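Nitroreductase (Bacteroides fragilis NCTC 9343, PDB 3EK3) binds flavin mononucleotide and is probably an NAD(P)-dependent oxidoreductase of the nitroreductase family acting on nitrogenous compounds. Local coordinates at residues 65-70 against 88-93; 95-100 against 132-137; 118-123 against 163-168. All blocks are in the same frame, centred on the assembly; numbering follows the deposited sequence. Where two conformers were deposited one is given.

Interaction 1: residues 65-70 against 88-93. With FMN (flavin mononucleotide), chain B.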
loop_
_atom_site.group_PDB
_atom_site.type_symbol
_atom_site.label_atom_id
_atom_site.label_comp_id
_atom_site.label_asym_id
_atom_site.label_seq_id
_atom_site.Cartn_x
_atom_site.Cartn_y
_atom_site.Cartn_z
ATOM N N GLU A 65 16.522 -20.249 -5.484
ATOM C CA GLU A 65 16.572 -21.712 -5.375
ATOM C C GLU A 65 15.804 -22.233 -4.187
ATOM O O GLU A 65 15.151 -23.268 -4.278
ATOM C CB GLU A 65 18.011 -22.213 -5.263
ATOM C CG GLU A 65 18.734 -22.260 -6.566
ATOM C CD GLU A 65 17.960 -23.031 -7.637
ATOM O OE1 GLU A 65 17.650 -24.227 -7.441
ATOM O OE2 GLU A 65 17.660 -22.418 -8.662
ATOM N N ARG A 66 15.889 -21.544 -3.054
ATOM C CA ARG A 66 15.173 -21.944 -1.842
ATOM C C ARG A 66 13.665 -21.792 -2.042
ATOM O O ARG A 66 12.878 -22.637 -1.632
ATOM C CB ARG A 66 15.629 -21.096 -0.637
ATOM C CG ARG A 66 17.137 -21.152 -0.321
ATOM C CD ARG A 66 17.646 -22.582 -0.315
ATOM N NE ARG A 66 19.045 -22.690 0.108
ATOM C CZ ARG A 66 20.114 -22.452 -0.656
ATOM N NH1 ARG A 66 20.005 -22.042 -1.914
ATOM N NH2 ARG A 66 21.323 -22.626 -0.141
ATOM N N ILE A 67 13.269 -20.703 -2.683
ATOM C CA ILE A 67 11.850 -20.464 -2.991
ATOM C C ILE A 67 11.335 -21.560 -3.934
ATOM O O ILE A 67 10.273 -22.152 -3.695
ATOM C CB ILE A 67 11.694 -19.064 -3.590
ATOM C CG1 ILE A 67 11.903 -18.023 -2.495
ATOM C CG2 ILE A 67 10.294 -18.865 -4.252
ATOM C CD1 ILE A 67 12.067 -16.610 -3.077
ATOM N N LYS A 68 12.120 -21.889 -4.968
ATOM C CA LYS A 68 11.803 -23.042 -5.824
ATOM C C LYS A 68 11.693 -24.326 -5.018
ATOM O O LYS A 68 10.775 -25.137 -5.223
ATOM C CB LYS A 68 12.843 -23.172 -6.957
ATOM C CG LYS A 68 12.710 -22.087 -8.016
ATOM C CD LYS A 68 13.845 -22.079 -9.037
ATOM C CE LYS A 68 14.330 -23.450 -9.425
ATOM N NZ LYS A 68 15.508 -23.391 -10.374
ATOM N N GLY A 69 12.621 -24.525 -4.074
ATOM C CA GLY A 69 12.563 -25.713 -3.233
ATOM C C GLY A 69 11.276 -25.845 -2.431
ATOM O O GLY A 69 10.746 -26.985 -2.278
ATOM N N ALA A 70 10.793 -24.714 -1.908
ATOM C CA ALA A 70 9.513 -24.646 -1.190
ATOM C C ALA A 70 8.362 -24.987 -2.143
ATOM O O ALA A 70 7.521 -25.842 -1.862
ATOM C CB ALA A 70 9.315 -23.243 -0.572
ATOM N N TYR A 88 12.972 -20.654 -14.066
ATOM C CA TYR A 88 12.136 -19.759 -13.285
ATOM C C TYR A 88 12.947 -18.905 -12.323
ATOM O O TYR A 88 13.772 -19.448 -11.566
ATOM C CB TYR A 88 11.134 -20.573 -12.473
ATOM C CG TYR A 88 10.278 -19.684 -11.620
ATOM C CD1 TYR A 88 9.288 -18.884 -12.185
ATOM C CD2 TYR A 88 10.474 -19.620 -10.250
ATOM C CE1 TYR A 88 8.501 -18.059 -11.382
ATOM C CE2 TYR A 88 9.690 -18.818 -9.448
ATOM C CZ TYR A 88 8.715 -18.040 -10.016
ATOM O OH TYR A 88 7.945 -17.241 -9.205
ATOM N N CYS A 89 12.745 -17.592 -12.398
ATOM C CA CYS A 89 13.348 -16.629 -11.485
ATOM C C CYS A 89 12.266 -15.650 -11.073
ATOM O O CYS A 89 11.798 -14.855 -11.886
ATOM C CB CYS A 89 14.489 -15.876 -12.152
ATOM S SG CYS A 89 15.273 -14.716 -11.087
ATOM N N CYS A 90 11.845 -15.722 -9.812
ATOM C CA CYS A 90 10.732 -14.920 -9.349
ATOM C C CYS A 90 11.000 -13.428 -9.456
ATOM O O CYS A 90 10.056 -12.666 -9.617
ATOM C CB CYS A 90 10.308 -15.301 -7.927
ATOM S SG CYS A 90 11.508 -14.940 -6.611
ATOM N N TYR A 91 12.260 -13.007 -9.412
ATOM C CA TYR A 91 12.581 -11.573 -9.452
ATOM C C TYR A 91 13.101 -11.115 -10.810
ATOM O O TYR A 91 13.603 -9.999 -10.966
ATOM C CB TYR A 91 13.558 -11.165 -8.312
ATOM C CG TYR A 91 14.885 -11.857 -8.404
ATOM C CD1 TYR A 91 15.056 -13.116 -7.882
ATOM C CD2 TYR A 91 15.942 -11.299 -9.079
ATOM C CE1 TYR A 91 16.231 -13.788 -8.012
ATOM C CE2 TYR A 91 17.127 -11.962 -9.209
ATOM C CZ TYR A 91 17.274 -13.219 -8.670
ATOM O OH TYR A 91 18.451 -13.947 -8.798
ATOM N N TYR A 92 12.945 -11.959 -11.826
ATOM C CA TYR A 92 13.241 -11.577 -13.205
ATOM C C TYR A 92 14.675 -11.100 -13.458
ATOM O O TYR A 92 14.900 -10.307 -14.346
ATOM C CB TYR A 92 12.237 -10.517 -13.687
ATOM C CG TYR A 92 10.805 -10.940 -13.449
ATOM C CD1 TYR A 92 10.270 -12.022 -14.106
ATOM C CD2 TYR A 92 10.007 -10.251 -12.567
ATOM C CE1 TYR A 92 8.939 -12.428 -13.900
ATOM C CE2 TYR A 92 8.691 -10.635 -12.330
ATOM C CZ TYR A 92 8.163 -11.728 -12.991
ATOM O OH TYR A 92 6.845 -12.105 -12.767
ATOM N N HIS A 93 15.631 -11.598 -12.685
ATOM C CA HIS A 93 17.031 -11.234 -12.811
ATOM C C HIS A 93 17.289 -9.748 -12.632
ATOM O O HIS A 93 18.316 -9.218 -13.091
ATOM C CB HIS A 93 17.596 -11.776 -14.124
ATOM C CG HIS A 93 17.507 -13.260 -14.221
ATOM N ND1 HIS A 93 18.283 -14.092 -13.446
ATOM C CD2 HIS A 93 16.706 -14.063 -14.961
ATOM C CE1 HIS A 93 17.981 -15.347 -13.722
ATOM N NE2 HIS A 93 17.028 -15.357 -14.635
HETATM N N1 FMN B . 3.895 -9.093 -10.495
HETATM C C2 FMN B . 4.759 -10.149 -10.670
HETATM O O2 FMN B . 5.389 -10.273 -11.725
HETATM N N3 FMN B . 4.923 -11.117 -9.703
HETATM C C4 FMN B . 4.220 -11.038 -8.551
HETATM O O4 FMN B . 4.560 -11.798 -7.629
HETATM C C4A FMN B . 3.351 -9.956 -8.358
HETATM N N5 FMN B . 2.645 -9.848 -7.187
HETATM C C5A FMN B . 1.804 -8.781 -6.945
HETATM C C6 FMN B . 1.137 -8.694 -5.723
HETATM C C7 FMN B . 0.312 -7.608 -5.438
HETATM C C7M FMN B . -0.253 -7.404 -4.032
HETATM C C8 FMN B . 0.192 -6.585 -6.386
HETATM C C8M FMN B . -0.289 -5.226 -5.935
HETATM C C9 FMN B . 0.867 -6.676 -7.608
HETATM C C9A FMN B . 1.682 -7.765 -7.901
HETATM N N10 FMN B . 2.360 -7.893 -9.126
HETATM C C10 FMN B . 3.215 -8.951 -9.325
HETATM C "C1'" FMN B . 2.265 -6.820 -10.182
HETATM C "C2'" FMN B . 0.891 -6.859 -10.861
HETATM O "O2'" FMN B . 0.820 -7.958 -11.753
HETATM C "C3'" FMN B . 0.732 -5.570 -11.650
HETATM O "O3'" FMN B . 0.609 -4.512 -10.726
HETATM C "C4'" FMN B . -0.529 -5.570 -12.537
HETATM O "O4'" FMN B . -0.393 -6.515 -13.590
HETATM C "C5'" FMN B . -0.777 -4.185 -13.129
HETATM O "O5'" FMN B . 0.304 -3.810 -13.973
HETATM P P FMN B . 1.152 -2.449 -13.738
HETATM O O1P FMN B . 0.189 -1.335 -13.605
HETATM O O2P FMN B . 2.183 -2.327 -14.875
HETATM O O3P FMN B . 1.837 -2.541 -12.397
HETATM O O HOH W 1 15.676 -21.257 -12.035
#
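I67 and C90 form the tight part of this helix-to-loop contact in the nitroreductase fold, where helix 57-72 packs against the type I turn C89-Y92 that leads into strand 96-102. I67 points at the turn and sets its terminal CD1 against C90 SG at 3.9 Å, an apolar touch with both residues buried. A chi1 of 67° tucks SG between its own backbone N and carbonyl carbon, where I67 CD1 meets it, and L137 and I134 line the same patch.

Toward Y88 and the exposed E65 the contact is looser, and water takes part. K68 runs alongside Y88, the two side chains heading opposite ways: K68 CG lies 4.0 Å from CD2 at the edge of the Y88 ring, near its plane, while K68 CD comes within 3.7 Å of Y88 O. A bend at chi3 (37°) then carries the amine to E65, where NZ makes a salt bridge to OE2 on the syn side of the carboxylate. The same NZ donates to S85 O and to a water, which passes a bond on to Y88 O, so three acceptors hold it. N64 clasps the loop as well, bonding Y88 O and C90 N through its amide.

The turn closes with Y92 N bonded to C89 O, and beyond it Y92 OH donates to FMN O2 at 2.6 Å, with O2 at the ring's edge.

Interaction 2: residues 95-100 against 132-137. With FMN (flavin mononucleotide), chain B.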
loop_
_atom_site.group_PDB
_atom_site.type_symbol
_atom_site.label_atom_id
_atom_site.label_comp_id
_atom_site.label_asym_id
_atom_site.label_seq_id
_atom_site.Cartn_x
_atom_site.Cartn_y
_atom_site.Cartn_z
ATOM N N PRO A 95 18.782 -6.680 -10.665
ATOM C CA PRO A 95 20.029 -6.661 -9.878
ATOM C C PRO A 95 19.863 -6.427 -8.367
ATOM O O PRO A 95 20.798 -6.696 -7.586
ATOM C CB PRO A 95 20.803 -5.512 -10.540
ATOM C CG PRO A 95 19.777 -4.618 -11.010
ATOM C CD PRO A 95 18.684 -5.500 -11.531
ATOM N N THR A 96 18.686 -5.939 -7.966
ATOM C CA THR A 96 18.335 -5.624 -6.569
ATOM C C THR A 96 16.912 -6.112 -6.275
ATOM O O THR A 96 16.005 -5.951 -7.089
ATOM C CB THR A 96 18.482 -4.113 -6.250
ATOM O OG1 THR A 96 19.872 -3.776 -6.244
ATOM C CG2 THR A 96 17.888 -3.739 -4.862
ATOM N N LEU A 97 16.759 -6.769 -5.132
ATOM C CA LEU A 97 15.458 -7.091 -4.582
ATOM C C LEU A 97 15.370 -6.589 -3.149
ATOM O O LEU A 97 16.204 -6.946 -2.317
ATOM C CB LEU A 97 15.259 -8.590 -4.587
ATOM C CG LEU A 97 13.898 -9.115 -4.168
ATOM C CD1 LEU A 97 12.826 -8.788 -5.200
ATOM C CD2 LEU A 97 14.008 -10.598 -3.978
ATOM N N VAL A 98 14.354 -5.789 -2.860
ATOM C CA VAL A 98 14.110 -5.314 -1.499
ATOM C C VAL A 98 13.021 -6.165 -0.865
ATOM O O VAL A 98 11.859 -6.217 -1.333
ATOM C CB VAL A 98 13.679 -3.872 -1.432
ATOM C CG1 VAL A 98 13.644 -3.362 0.015
ATOM C CG2 VAL A 98 14.617 -3.021 -2.226
ATOM N N ILE A 99 13.408 -6.872 0.180
ATOM C CA ILE A 99 12.471 -7.705 0.916
ATOM C C ILE A 99 11.806 -6.861 2.001
ATOM O O ILE A 99 12.486 -6.353 2.878
ATOM C CB ILE A 99 13.212 -8.896 1.587
ATOM C CG1 ILE A 99 13.933 -9.731 0.512
ATOM C CG2 ILE A 99 12.233 -9.772 2.393
ATOM C CD1 ILE A 99 14.913 -10.767 1.041
ATOM N N VAL A 100 10.479 -6.750 1.951
ATOM C CA VAL A 100 9.761 -5.848 2.869
ATOM C C VAL A 100 9.003 -6.755 3.844
ATOM O O VAL A 100 8.118 -7.508 3.454
ATOM C CB VAL A 100 8.858 -4.828 2.135
ATOM C CG1 VAL A 100 8.156 -3.879 3.164
ATOM C CG2 VAL A 100 9.682 -3.936 1.129
ATOM N N CYS A 132 9.086 -3.942 -9.873
ATOM C CA CYS A 132 7.962 -4.887 -9.857
ATOM C C CYS A 132 7.741 -5.449 -8.466
ATOM O O CYS A 132 8.709 -5.721 -7.759
ATOM C CB CYS A 132 8.248 -6.042 -10.827
ATOM S SG CYS A 132 6.855 -7.104 -11.292
ATOM N N TRP A 133 6.471 -5.671 -8.098
ATOM C CA TRP A 133 6.115 -6.424 -6.908
ATOM C C TRP A 133 6.490 -7.868 -7.161
ATOM O O TRP A 133 6.054 -8.456 -8.135
ATOM C CB TRP A 133 4.597 -6.352 -6.638
ATOM C CG TRP A 133 4.198 -6.872 -5.306
ATOM C CD1 TRP A 133 4.270 -8.157 -4.866
ATOM C CD2 TRP A 133 3.613 -6.115 -4.237
ATOM N NE1 TRP A 133 3.803 -8.243 -3.586
ATOM C CE2 TRP A 133 3.376 -7.006 -3.172
ATOM C CE3 TRP A 133 3.250 -4.772 -4.090
ATOM C CZ2 TRP A 133 2.838 -6.585 -1.964
ATOM C CZ3 TRP A 133 2.708 -4.352 -2.905
ATOM C CH2 TRP A 133 2.478 -5.267 -1.851
ATOM N N ILE A 134 7.271 -8.442 -6.258
ATOM C CA ILE A 134 7.585 -9.857 -6.249
ATOM C C ILE A 134 6.947 -10.465 -4.990
ATOM O O ILE A 134 7.352 -10.125 -3.877
ATOM C CB ILE A 134 9.126 -10.056 -6.273
ATOM C CG1 ILE A 134 9.764 -9.166 -7.385
ATOM C CG2 ILE A 134 9.465 -11.509 -6.424
ATOM C CD1 ILE A 134 9.235 -9.480 -8.814
ATOM N N ASN A 135 5.932 -11.322 -5.190
ATOM C CA ASN A 135 5.093 -11.841 -4.086
ATOM C C ASN A 135 5.460 -13.219 -3.578
ATOM O O ASN A 135 4.816 -13.710 -2.671
ATOM C CB ASN A 135 3.627 -11.830 -4.523
ATOM C CG ASN A 135 2.655 -11.553 -3.371
ATOM O OD1 ASN A 135 2.956 -10.775 -2.463
ATOM N ND2 ASN A 135 1.479 -12.144 -3.450
ATOM N N GLN A 136 6.493 -13.852 -4.127
ATOM C CA GLN A 136 6.697 -15.280 -3.884
ATOM C C GLN A 136 7.220 -15.614 -2.492
ATOM O O GLN A 136 7.146 -16.778 -2.083
ATOM C CB GLN A 136 7.588 -15.909 -4.961
ATOM C CG GLN A 136 6.865 -16.075 -6.261
ATOM C CD GLN A 136 6.458 -14.763 -6.873
ATOM O OE1 GLN A 136 7.293 -13.873 -7.060
ATOM N NE2 GLN A 136 5.161 -14.630 -7.235
ATOM N N LEU A 137 7.688 -14.626 -1.735
ATOM C CA LEU A 137 8.080 -14.922 -0.322
ATOM C C LEU A 137 6.898 -14.894 0.680
ATOM O O LEU A 137 7.040 -15.335 1.802
ATOM C CB LEU A 137 9.206 -13.989 0.126
ATOM C CG LEU A 137 10.617 -14.381 -0.344
ATOM C CD1 LEU A 137 11.647 -13.259 -0.086
ATOM C CD2 LEU A 137 11.047 -15.685 0.311
HETATM N N1 FMN B . 3.895 -9.093 -10.495
HETATM C C2 FMN B . 4.759 -10.149 -10.670
HETATM O O2 FMN B . 5.389 -10.273 -11.725
HETATM N N3 FMN B . 4.923 -11.117 -9.703
HETATM C C4 FMN B . 4.220 -11.038 -8.551
HETATM O O4 FMN B . 4.560 -11.798 -7.629
HETATM C C4A FMN B . 3.351 -9.956 -8.358
HETATM N N5 FMN B . 2.645 -9.848 -7.187
HETATM C C5A FMN B . 1.804 -8.781 -6.945
HETATM C C6 FMN B . 1.137 -8.694 -5.723
HETATM C C7 FMN B . 0.312 -7.608 -5.438
HETATM C C7M FMN B . -0.253 -7.404 -4.032
HETATM C C8 FMN B . 0.192 -6.585 -6.386
HETATM C C8M FMN B . -0.289 -5.226 -5.935
HETATM C C9 FMN B . 0.867 -6.676 -7.608
HETATM C C9A FMN B . 1.682 -7.765 -7.901
HETATM N N10 FMN B . 2.360 -7.893 -9.126
HETATM C C10 FMN B . 3.215 -8.951 -9.325
HETATM C "C1'" FMN B . 2.265 -6.820 -10.182
HETATM C "C2'" FMN B . 0.891 -6.859 -10.861
HETATM O "O2'" FMN B . 0.820 -7.958 -11.753
HETATM C "C3'" FMN B . 0.732 -5.570 -11.650
HETATM O "O3'" FMN B . 0.609 -4.512 -10.726
HETATM C "C4'" FMN B . -0.529 -5.570 -12.537
HETATM O "O4'" FMN B . -0.393 -6.515 -13.590
HETATM C "C5'" FMN B . -0.777 -4.185 -13.129
HETATM O "O5'" FMN B . 0.304 -3.810 -13.973
HETATM P P FMN B . 1.152 -2.449 -13.738
HETATM O O1P FMN B . 0.189 -1.335 -13.605
HETATM O O2P FMN B . 2.183 -2.327 -14.875
HETATM O O3P FMN B . 1.837 -2.541 -12.397
#
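The antiparallel sheet at the core of the flavin-binding fold brings L97 of strand 96-102 close to I134 of strand 130-134, although strand 160-168 runs between them. The two side chains meet at a slant above that inner strand, flanked by C164 and A166, with L97 CD1 3.8 Å from I134 CG1; chi1 of -174° swings the leucine CG away from its own N and lets CD1 reach over. A second apolar touch follows where the chain leaves the strand, I99 CG1 to L137 CD1 at 4.2 Å. L60, L63, V146 and L150 of the helices close over this buried patch.

On its other side the same segment 132-137 holds the flavin. FMN O4 accepts two bonds, from N135 N at 2.8 Å and from Q136 NE2 at 2.9 Å, with angles of 152° and 150°. W133 lays one indole face over FMN C7, and its NE1 donates to N135 OD1 at 2.9 Å; the donor lies above the amide's carbonyl plane, and the bond ties the indole to the asparagine side chain. M111 and W107 of the second subunit pack on W133 and N135. Such a flavin pocket, built partly at the subunit boundary, is typical of the dimeric nitroreductase family.

Interaction 3: residues 118-123 against 163-168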
loop_
_atom_site.group_PDB
_atom_site.type_symbol
_atom_site.label_atom_id
_atom_site.label_comp_id
_atom_site.label_asym_id
_atom_site.label_seq_id
_atom_site.Cartn_x
_atom_site.Cartn_y
_atom_site.Cartn_z
ATOM N N GLU A 118 4.614 0.816 -2.341
ATOM C CA GLU A 118 4.116 1.757 -3.337
ATOM C C GLU A 118 4.989 3.003 -3.403
ATOM O O GLU A 118 5.318 3.431 -4.502
ATOM C CB GLU A 118 2.643 2.078 -3.118
ATOM C CG GLU A 118 1.938 2.908 -4.196
ATOM C CD GLU A 118 1.933 2.263 -5.576
ATOM O OE1 GLU A 118 2.215 1.081 -5.658
ATOM O OE2 GLU A 118 1.675 2.940 -6.612
ATOM N N ASN A 119 5.396 3.546 -2.264
ATOM C CA ASN A 119 6.361 4.667 -2.267
ATOM C C ASN A 119 7.651 4.346 -3.041
ATOM O O ASN A 119 8.156 5.157 -3.806
ATOM C CB ASN A 119 6.699 5.084 -0.816
ATOM C CG ASN A 119 5.639 5.965 -0.208
ATOM O OD1 ASN A 119 4.598 6.230 -0.836
ATOM N ND2 ASN A 119 5.898 6.449 1.020
HETATM N N MSE A 120 8.194 3.169 -2.793
HETATM C CA MSE A 120 9.424 2.719 -3.426
HETATM C C MSE A 120 9.271 2.627 -4.943
HETATM O O MSE A 120 10.137 3.119 -5.681
HETATM C CB MSE A 120 9.824 1.359 -2.851
HETATM C CG MSE A 120 10.355 1.451 -1.463
HETATM SE SE MSE A 120 11.226 -0.254 -0.971
HETATM C CE MSE A 120 11.235 0.006 0.951
ATOM N N PHE A 121 8.152 2.056 -5.407
ATOM C CA PHE A 121 7.840 1.990 -6.855
ATOM C C PHE A 121 7.852 3.379 -7.479
ATOM O O PHE A 121 8.435 3.624 -8.539
ATOM C CB PHE A 121 6.469 1.396 -7.145
ATOM C CG PHE A 121 6.310 -0.091 -6.810
ATOM C CD1 PHE A 121 7.384 -1.008 -6.827
ATOM C CD2 PHE A 121 5.034 -0.583 -6.573
ATOM C CE1 PHE A 121 7.161 -2.379 -6.537
ATOM C CE2 PHE A 121 4.798 -1.945 -6.308
ATOM C CZ PHE A 121 5.879 -2.838 -6.292
ATOM N N LEU A 122 7.156 4.295 -6.799
ATOM C CA LEU A 122 7.027 5.661 -7.293
ATOM C C LEU A 122 8.352 6.424 -7.246
ATOM O O LEU A 122 8.734 7.107 -8.200
ATOM C CB LEU A 122 5.920 6.378 -6.518
ATOM C CG LEU A 122 4.508 5.814 -6.729
ATOM C CD1 LEU A 122 3.459 6.519 -5.816
ATOM C CD2 LEU A 122 4.056 5.857 -8.201
ATOM N N ALA A 123 9.075 6.265 -6.147
ATOM C CA ALA A 123 10.424 6.793 -6.035
ATOM C C ALA A 123 11.287 6.255 -7.201
ATOM O O ALA A 123 11.996 7.008 -7.857
ATOM C CB ALA A 123 11.010 6.407 -4.692
ATOM N N GLY A 163 5.807 -8.324 1.006
ATOM C CA GLY A 163 6.078 -8.165 -0.419
ATOM C C GLY A 163 7.528 -7.822 -0.683
ATOM O O GLY A 163 8.260 -7.476 0.251
ATOM N N CYS A 164 7.953 -7.997 -1.928
ATOM C CA CYS A 164 9.302 -7.601 -2.311
ATOM C C CYS A 164 9.251 -6.668 -3.534
ATOM O O CYS A 164 8.308 -6.692 -4.331
ATOM C CB CYS A 164 10.195 -8.815 -2.588
ATOM S SG CYS A 164 10.366 -9.979 -1.245
ATOM N N VAL A 165 10.286 -5.854 -3.650
ATOM C CA VAL A 165 10.451 -4.933 -4.745
ATOM C C VAL A 165 11.687 -5.252 -5.560
ATOM O O VAL A 165 12.803 -5.067 -5.074
ATOM C CB VAL A 165 10.595 -3.523 -4.165
ATOM C CG1 VAL A 165 10.803 -2.428 -5.242
ATOM C CG2 VAL A 165 9.381 -3.160 -3.239
ATOM N N ALA A 166 11.490 -5.678 -6.818
ATOM C CA ALA A 166 12.577 -5.799 -7.758
ATOM C C ALA A 166 12.913 -4.414 -8.221
ATOM O O ALA A 166 12.002 -3.607 -8.458
ATOM C CB ALA A 166 12.183 -6.678 -8.986
ATOM N N LEU A 167 14.204 -4.135 -8.355
ATOM C CA LEU A 167 14.641 -2.848 -8.867
ATOM C C LEU A 167 15.770 -3.007 -9.869
ATOM O O LEU A 167 16.667 -3.833 -9.696
ATOM C CB LEU A 167 15.144 -1.941 -7.729
ATOM C CG LEU A 167 14.195 -1.484 -6.629
ATOM C CD1 LEU A 167 15.025 -0.898 -5.499
ATOM C CD2 LEU A 167 13.139 -0.479 -7.133
ATOM N N GLY A 168 15.761 -2.150 -10.888
ATOM C CA GLY A 168 16.771 -2.184 -11.947
ATOM C C GLY A 168 16.418 -1.273 -13.093
ATOM O O GLY A 168 15.466 -0.502 -13.022
#
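V165 of strand 160-168 meets helix segment 118-123 through both of its methyl groups, wedged between selenomethionine M120 and F121. From CA the bond to CB points at the helix, and at CB the chain forks. One branch, CG1, stands opposite the backbone N (chi1 179°) and leans on the phenyl ring, 3.9 Å from F121 CE1 and 4.0 Å from CD1, approaching at an oblique angle. The other branch, CG2, takes the place beside the backbone N and touches two partners: F121 CE1 at 4.1 Å and the selenium of M120, also at 4.1 Å. The ring is therefore braced at CE1 by both methyls, while M120 stretches out from the helix beyond CG to bring its selenium across CG2. All three residues are buried and the contact is purely apolar.

M120 goes on to touch I33 and L34 of helix 27-38, as well as V98 on the next strand, and F121 lies against W133 and the FMN-binding R14. Helix 109-126 thus packs on the sheet at the inner strand 160-168, which lies between strands 96-102 and 130-134, and its far side faces the second subunit, where N119 meets L122 of that chain.

In the fold
Along the chain interaction 1 closes before the others open, while the segments of interactions 2 and 3 alternate, so 2 and 3 interlock. Their centres lie about 8 Å apart on one antiparallel sheet: strand 160-168 of interaction 3 runs between the two strands of interaction 2, with a probable hydrogen bond from V98 N to V165 O. Helix 57-72 packs on one face of that sheet and helix 109-126 on the opposite one. The centre of interaction 1 lies about 11 Å from that of interaction 2, joined to it where I67 meets L137, and about 18 Å from that of interaction 3. Interactions 1 and 2 both reach FMN, and 2 and 3 both touch the second subunit, linking cofactor site, sheet and dimer.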